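Local atomic coordinates of polysaccharide deacetylase-like protein (Bacillus anthracis, PDB entry 4V33), a protein that is a putative polysaccharide deacetylase, probably a zinc-dependent hydrolase acting on cell-wall polymers, from a bacterium in which two such proteins are needed for osmotic stability and cell shape. Residues A230-I235 with G243-S248; S248-M253 with K290-P295. All coordinates share one frame; numbering follows the deposited sequence. Where two conformers were deposited one is given.

Contact 1: residues A230-I235 with G243-S248; sequences ATEYMI and GSLSTS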
loop_
_atom_site.group_PDB
_atom_site.type_symbol
_atom_site.label_atom_id
_atom_site.label_comp_id
_atom_site.label_asym_id
_atom_site.label_seq_id
_atom_site.Cartn_x
_atom_site.Cartn_y
_atom_site.Cartn_z
ATOM N N ALA A 230 -9.296 -0.815 -5.796
ATOM C CA ALA A 230 -9.766 -0.927 -4.425
ATOM C C ALA A 230 -9.919 -2.385 -4.038
ATOM O O ALA A 230 -9.975 -3.259 -4.904
ATOM C CB ALA A 230 -11.116 -0.199 -4.254
ATOM N N THR A 231 -9.983 -2.630 -2.734
ATOM C CA THR A 231 -10.156 -3.981 -2.195
ATOM C C THR A 231 -11.552 -4.121 -1.597
ATOM O O THR A 231 -11.998 -3.261 -0.840
ATOM C CB THR A 231 -9.129 -4.252 -1.087
ATOM O OG1 THR A 231 -7.806 -4.178 -1.639
ATOM C CG2 THR A 231 -9.339 -5.629 -0.464
ATOM N N GLU A 232 -12.240 -5.204 -1.948
ATOM C CA GLU A 232 -13.521 -5.528 -1.344
ATOM C C GLU A 232 -13.302 -6.763 -0.494
ATOM O O GLU A 232 -12.832 -7.779 -1.000
ATOM C CB GLU A 232 -14.554 -5.844 -2.427
ATOM C CG GLU A 232 -15.902 -6.322 -1.874
ATOM C CD GLU A 232 -16.663 -5.199 -1.211
ATOM O OE1 GLU A 232 -16.990 -4.223 -1.928
ATOM O OE2 GLU A 232 -16.912 -5.279 0.015
ATOM N N TYR A 233 -13.619 -6.674 0.793
ATOM C CA TYR A 233 -13.537 -7.839 1.661
ATOM C C TYR A 233 -14.928 -8.456 1.763
ATOM O O TYR A 233 -15.799 -7.940 2.453
ATOM C CB TYR A 233 -13.053 -7.435 3.043
ATOM C CG TYR A 233 -11.629 -6.915 3.162
ATOM C CD1 TYR A 233 -10.538 -7.770 3.041
ATOM C CD2 TYR A 233 -11.387 -5.576 3.468
ATOM C CE1 TYR A 233 -9.232 -7.301 3.201
ATOM C CE2 TYR A 233 -10.095 -5.098 3.634
ATOM C CZ TYR A 233 -9.030 -5.968 3.515
ATOM O OH TYR A 233 -7.754 -5.501 3.697
ATOM N N MET A 234 -15.123 -9.572 1.068
ATOM C CA MET A 234 -16.436 -10.179 0.893
ATOM C C MET A 234 -16.752 -11.190 1.987
ATOM O O MET A 234 -15.934 -12.073 2.274
ATOM C CB MET A 234 -16.455 -10.901 -0.463
ATOM C CG MET A 234 -17.775 -11.567 -0.817
ATOM S SD MET A 234 -18.930 -10.333 -1.449
ATOM C CE MET A 234 -20.445 -10.833 -0.618
ATOM N N ILE A 235 -17.926 -11.068 2.608
ATOM C CA ILE A 235 -18.432 -12.146 3.458
ATOM C C ILE A 235 -18.822 -13.256 2.494
ATOM O O ILE A 235 -19.804 -13.133 1.768
ATOM C CB ILE A 235 -19.636 -11.695 4.308
ATOM C CG1 ILE A 235 -19.188 -10.619 5.303
ATOM C CG2 ILE A 235 -20.227 -12.898 5.074
ATOM C CD1 ILE A 235 -20.359 -9.861 5.940
ATOM N N GLY A 243 -29.175 -8.277 -0.764
ATOM C CA GLY A 243 -28.432 -7.203 -0.127
ATOM C C GLY A 243 -26.931 -7.213 -0.349
ATOM O O GLY A 243 -26.245 -6.267 0.051
ATOM N N SER A 244 -26.413 -8.287 -0.956
ATOM C CA SER A 244 -24.976 -8.440 -1.169
ATOM C C SER A 244 -24.642 -8.466 -2.653
ATOM O O SER A 244 -25.526 -8.601 -3.499
ATOM C CB SER A 244 -24.472 -9.738 -0.526
ATOM O OG SER A 244 -24.524 -9.664 0.891
ATOM N N LEU A 245 -23.355 -8.339 -2.961
ATOM C CA LEU A 245 -22.879 -8.494 -4.335
ATOM C C LEU A 245 -23.231 -9.860 -4.902
ATOM O O LEU A 245 -23.122 -10.881 -4.217
ATOM C CB LEU A 245 -21.368 -8.308 -4.389
ATOM C CG LEU A 245 -20.875 -6.908 -4.003
ATOM C CD1 LEU A 245 -19.372 -6.934 -3.802
ATOM C CD2 LEU A 245 -21.269 -5.881 -5.064
ATOM N N SER A 246 -23.647 -9.868 -6.163
ATOM C CA SER A 246 -23.914 -11.105 -6.869
ATOM C C SER A 246 -22.639 -11.611 -7.522
ATOM O O SER A 246 -21.626 -10.907 -7.575
ATOM C CB SER A 246 -24.972 -10.880 -7.946
ATOM O OG SER A 246 -24.483 -10.004 -8.956
ATOM N N THR A 247 -22.698 -12.836 -8.031
ATOM C CA THR A 247 -21.590 -13.390 -8.785
ATOM C C THR A 247 -21.287 -12.502 -9.990
ATOM O O THR A 247 -20.126 -12.196 -10.262
ATOM C CB THR A 247 -21.889 -14.826 -9.226
ATOM O OG1 THR A 247 -21.934 -15.671 -8.066
ATOM C CG2 THR A 247 -20.809 -15.338 -10.181
ATOM N N SER A 248 -22.331 -12.055 -10.682
ATOM C CA SER A 248 -22.128 -11.181 -11.835
ATOM C C SER A 248 -21.539 -9.825 -11.439
ATOM O O SER A 248 -20.711 -9.281 -12.169
ATOM C CB SER A 248 -23.415 -11.015 -12.653
ATOM O OG SER A 248 -24.442 -10.410 -11.893
#
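L245 points its CD1 methyl at strand 230-234, where it meets E232 and, at a slant, M234. E232 and L245 approach from opposite directions: L245 CD1 lies 4.0 Å from E232 CG and 4.1 Å from E232 OE1, touching both the aliphatic stem and the carboxylate. E232 leaves the strand with CG opposite the backbone N (chi1 175°) and then bends at chi2 (71°), which lays the stem beside the leucine. M234 starts out the same way but bends twice, at chi2 and chi3, which carries the sulfur and terminal methyl toward the loop: M234 SD comes 4.2 Å from L245 CD1, while CE reaches S244 CB, also at 4.2 Å. Just beyond, S246 is the N-cap of helix 247-255, its OG accepting a hydrogen bond from D249 N. The contact thus packs the loop entering that helix on strand 230-234, within the beta-alpha-beta unit completed by strand 259-263. The E232 side chain is about 9 Å from the zinc ion. Between the two segments the bonding is purely van der Waals: apolar contacts pack the glutamate's stem, while its acid group, buried against a methyl, takes a weak hydrogen bond from the backbone N of G207, next to the zinc ligand D206.

Contact 2: residues S248-M253 with K290-P295; sequences SDIKEM and KITGKP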
loop_
_atom_site.group_PDB
_atom_site.type_symbol
_atom_site.label_atom_id
_atom_site.label_comp_id
_atom_site.label_asym_id
_atom_site.label_seq_id
_atom_site.Cartn_x
_atom_site.Cartn_y
_atom_site.Cartn_z
ATOM N N SER A 248 -22.331 -12.055 -10.682
ATOM C CA SER A 248 -22.128 -11.181 -11.835
ATOM C C SER A 248 -21.539 -9.825 -11.439
ATOM O O SER A 248 -20.711 -9.281 -12.169
ATOM C CB SER A 248 -23.415 -11.015 -12.653
ATOM O OG SER A 248 -24.442 -10.410 -11.893
ATOM N N ASP A 249 -21.950 -9.288 -10.289
ATOM C CA ASP A 249 -21.378 -8.032 -9.789
ATOM C C ASP A 249 -19.883 -8.190 -9.561
ATOM O O ASP A 249 -19.081 -7.355 -9.975
ATOM C CB ASP A 249 -21.998 -7.618 -8.447
ATOM C CG ASP A 249 -23.434 -7.164 -8.570
ATOM O OD1 ASP A 249 -23.851 -6.746 -9.666
ATOM O OD2 ASP A 249 -24.146 -7.218 -7.548
ATOM N N ILE A 250 -19.514 -9.260 -8.867
ATOM C CA ILE A 250 -18.115 -9.515 -8.562
ATOM C C ILE A 250 -17.293 -9.669 -9.840
ATOM O O ILE A 250 -16.190 -9.137 -9.946
ATOM C CB ILE A 250 -17.972 -10.760 -7.668
ATOM C CG1 ILE A 250 -18.481 -10.432 -6.264
ATOM C CG2 ILE A 250 -16.522 -11.227 -7.622
ATOM C CD1 ILE A 250 -18.637 -11.648 -5.371
ATOM N N LYS A 251 -17.834 -10.390 -10.814
ATOM C CA LYS A 251 -17.111 -10.587 -12.063
ATOM C C LYS A 251 -16.908 -9.260 -12.796
ATOM O O LYS A 251 -15.839 -9.008 -13.341
ATOM C CB LYS A 251 -17.807 -11.634 -12.939
ATOM C CG LYS A 251 -17.545 -13.070 -12.474
ATOM C CD LYS A 251 -18.370 -14.082 -13.260
ATOM C CE LYS A 251 -17.828 -15.499 -13.099
ATOM N NZ LYS A 251 -17.765 -15.933 -11.674
ATOM N N GLU A 252 -17.916 -8.396 -12.773
ATOM C CA GLU A 252 -17.790 -7.077 -13.385
ATOM C C GLU A 252 -16.711 -6.252 -12.673
ATOM O O GLU A 252 -15.879 -5.600 -13.313
ATOM C CB GLU A 252 -19.136 -6.353 -13.350
ATOM C CG GLU A 252 -19.200 -5.073 -14.154
ATOM C CD GLU A 252 -20.605 -4.489 -14.199
ATOM O OE1 GLU A 252 -21.567 -5.213 -13.866
ATOM O OE2 GLU A 252 -20.745 -3.306 -14.568
ATOM N N MET A 253 -16.721 -6.291 -11.346
ATOM C CA MET A 253 -15.767 -5.524 -10.550
ATOM C C MET A 253 -14.341 -6.001 -10.781
ATOM O O MET A 253 -13.424 -5.197 -10.937
ATOM C CB MET A 253 -16.122 -5.626 -9.066
ATOM C CG MET A 253 -17.399 -4.892 -8.710
ATOM S SD MET A 253 -18.082 -5.388 -7.117
ATOM C CE MET A 253 -17.008 -4.483 -6.018
ATOM N N LYS A 290 -12.547 -19.477 -6.448
ATOM C CA LYS A 290 -13.274 -20.139 -7.525
ATOM C C LYS A 290 -14.223 -19.165 -8.217
ATOM O O LYS A 290 -14.451 -19.259 -9.424
ATOM C CB LYS A 290 -14.046 -21.353 -7.008
ATOM C CG LYS A 290 -13.168 -22.495 -6.532
ATOM C CD LYS A 290 -13.998 -23.754 -6.302
ATOM C CE LYS A 290 -13.159 -24.881 -5.718
ATOM N NZ LYS A 290 -12.640 -24.542 -4.363
ATOM N N ILE A 291 -14.768 -18.226 -7.451
ATOM C CA ILE A 291 -15.677 -17.233 -8.002
ATOM C C ILE A 291 -14.942 -16.190 -8.846
ATOM O O ILE A 291 -15.376 -15.849 -9.945
ATOM C CB ILE A 291 -16.445 -16.504 -6.886
ATOM C CG1 ILE A 291 -17.318 -17.491 -6.109
ATOM C CG2 ILE A 291 -17.296 -15.385 -7.468
ATOM C CD1 ILE A 291 -17.975 -16.892 -4.881
ATOM N N THR A 292 -13.826 -15.685 -8.329
ATOM C CA THR A 292 -13.129 -14.574 -8.982
ATOM C C THR A 292 -12.121 -15.015 -10.031
ATOM O O THR A 292 -11.799 -14.255 -10.947
ATOM C CB THR A 292 -12.364 -13.711 -7.968
ATOM O OG1 THR A 292 -11.270 -14.471 -7.438
ATOM C CG2 THR A 292 -13.285 -13.245 -6.833
ATOM N N GLY A 293 -11.598 -16.230 -9.883
ATOM C CA GLY A 293 -10.532 -16.699 -10.753
ATOM C C GLY A 293 -9.201 -16.020 -10.480
ATOM O O GLY A 293 -8.256 -16.149 -11.265
ATOM N N LYS A 294 -9.126 -15.294 -9.368
ATOM C CA LYS A 294 -7.917 -14.581 -8.968
ATOM C C LYS A 294 -7.546 -14.989 -7.549
ATOM O O LYS A 294 -8.425 -15.340 -6.755
ATOM C CB LYS A 294 -8.156 -13.066 -9.001
ATOM C CG LYS A 294 -8.604 -12.524 -10.340
ATOM C CD LYS A 294 -7.483 -12.556 -11.353
ATOM C CE LYS A 294 -7.840 -11.726 -12.577
ATOM N NZ LYS A 294 -6.792 -11.795 -13.630
ATOM N N PRO A 295 -6.249 -14.921 -7.208
ATOM C CA PRO A 295 -5.822 -15.322 -5.862
ATOM C C PRO A 295 -6.428 -14.458 -4.763
ATOM O O PRO A 295 -6.615 -13.244 -4.932
ATOM C CB PRO A 295 -4.305 -15.115 -5.900
ATOM C CG PRO A 295 -3.949 -15.239 -7.345
ATOM C CD PRO A 295 -5.102 -14.620 -8.082
#
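The flat group that matters is the peptide carbonyl of I291, and K251 meets it in its own plane rather than over a face: NZ donates to a lone pair of I291 O at 3.0 Å, with a C=O...N angle of 143°. The lysine chain is extended until chi4 (57°), where a final bend turns the ammonium onto the oxygen. I291 closes helix 277-292 together with T292, so the positive charge also lies near the carboxy-terminal end of that helix, which probably gives a favourable interaction with the helix dipole. Beside this polar link the contact is apolar. I250 CG2 lies 3.9 Å from T292 CG2, the two side chains slanting across one another, and 4.2 Å from I291 CG2. T292 gives its methyl to I250 and uses its hydroxyl within its own segment, where OG1 accepts from K294 N (3.0 Å, 159° at the hydrogen) in an ST turn; between them G293 leaves the helix with positive phi. Helix 247-255 is thereby tied to the end of helix 277-292. Beneath the pair, I250 and T292 both rest on M261 of strand 259-263, and I250 and I291 share V239 from a neighbouring loop; I250 also reaches M234 of strand 230-234.

Contact 1 comes first along the chain and contact 2 follows, with S248 common to both and about 9 Å between their centres. Helix 247-255 joins them: its leading loop packs on strand 230-234 in contact 1, and its first turns lean on the end of helix 277-292 in contact 2. The two touch directly, L245 CD2 lying 3.8 Å from M253 SD and M234 SD 4.1 Å from I250 CD1. Strand 230-234, helix 247-255 and strand 259-263 form a beta-alpha-beta unit of the polysaccharide deacetylase domain. Packing therefore runs continuously from a strand near the zinc site, through one helix, to the next helix outside the parallel sheet.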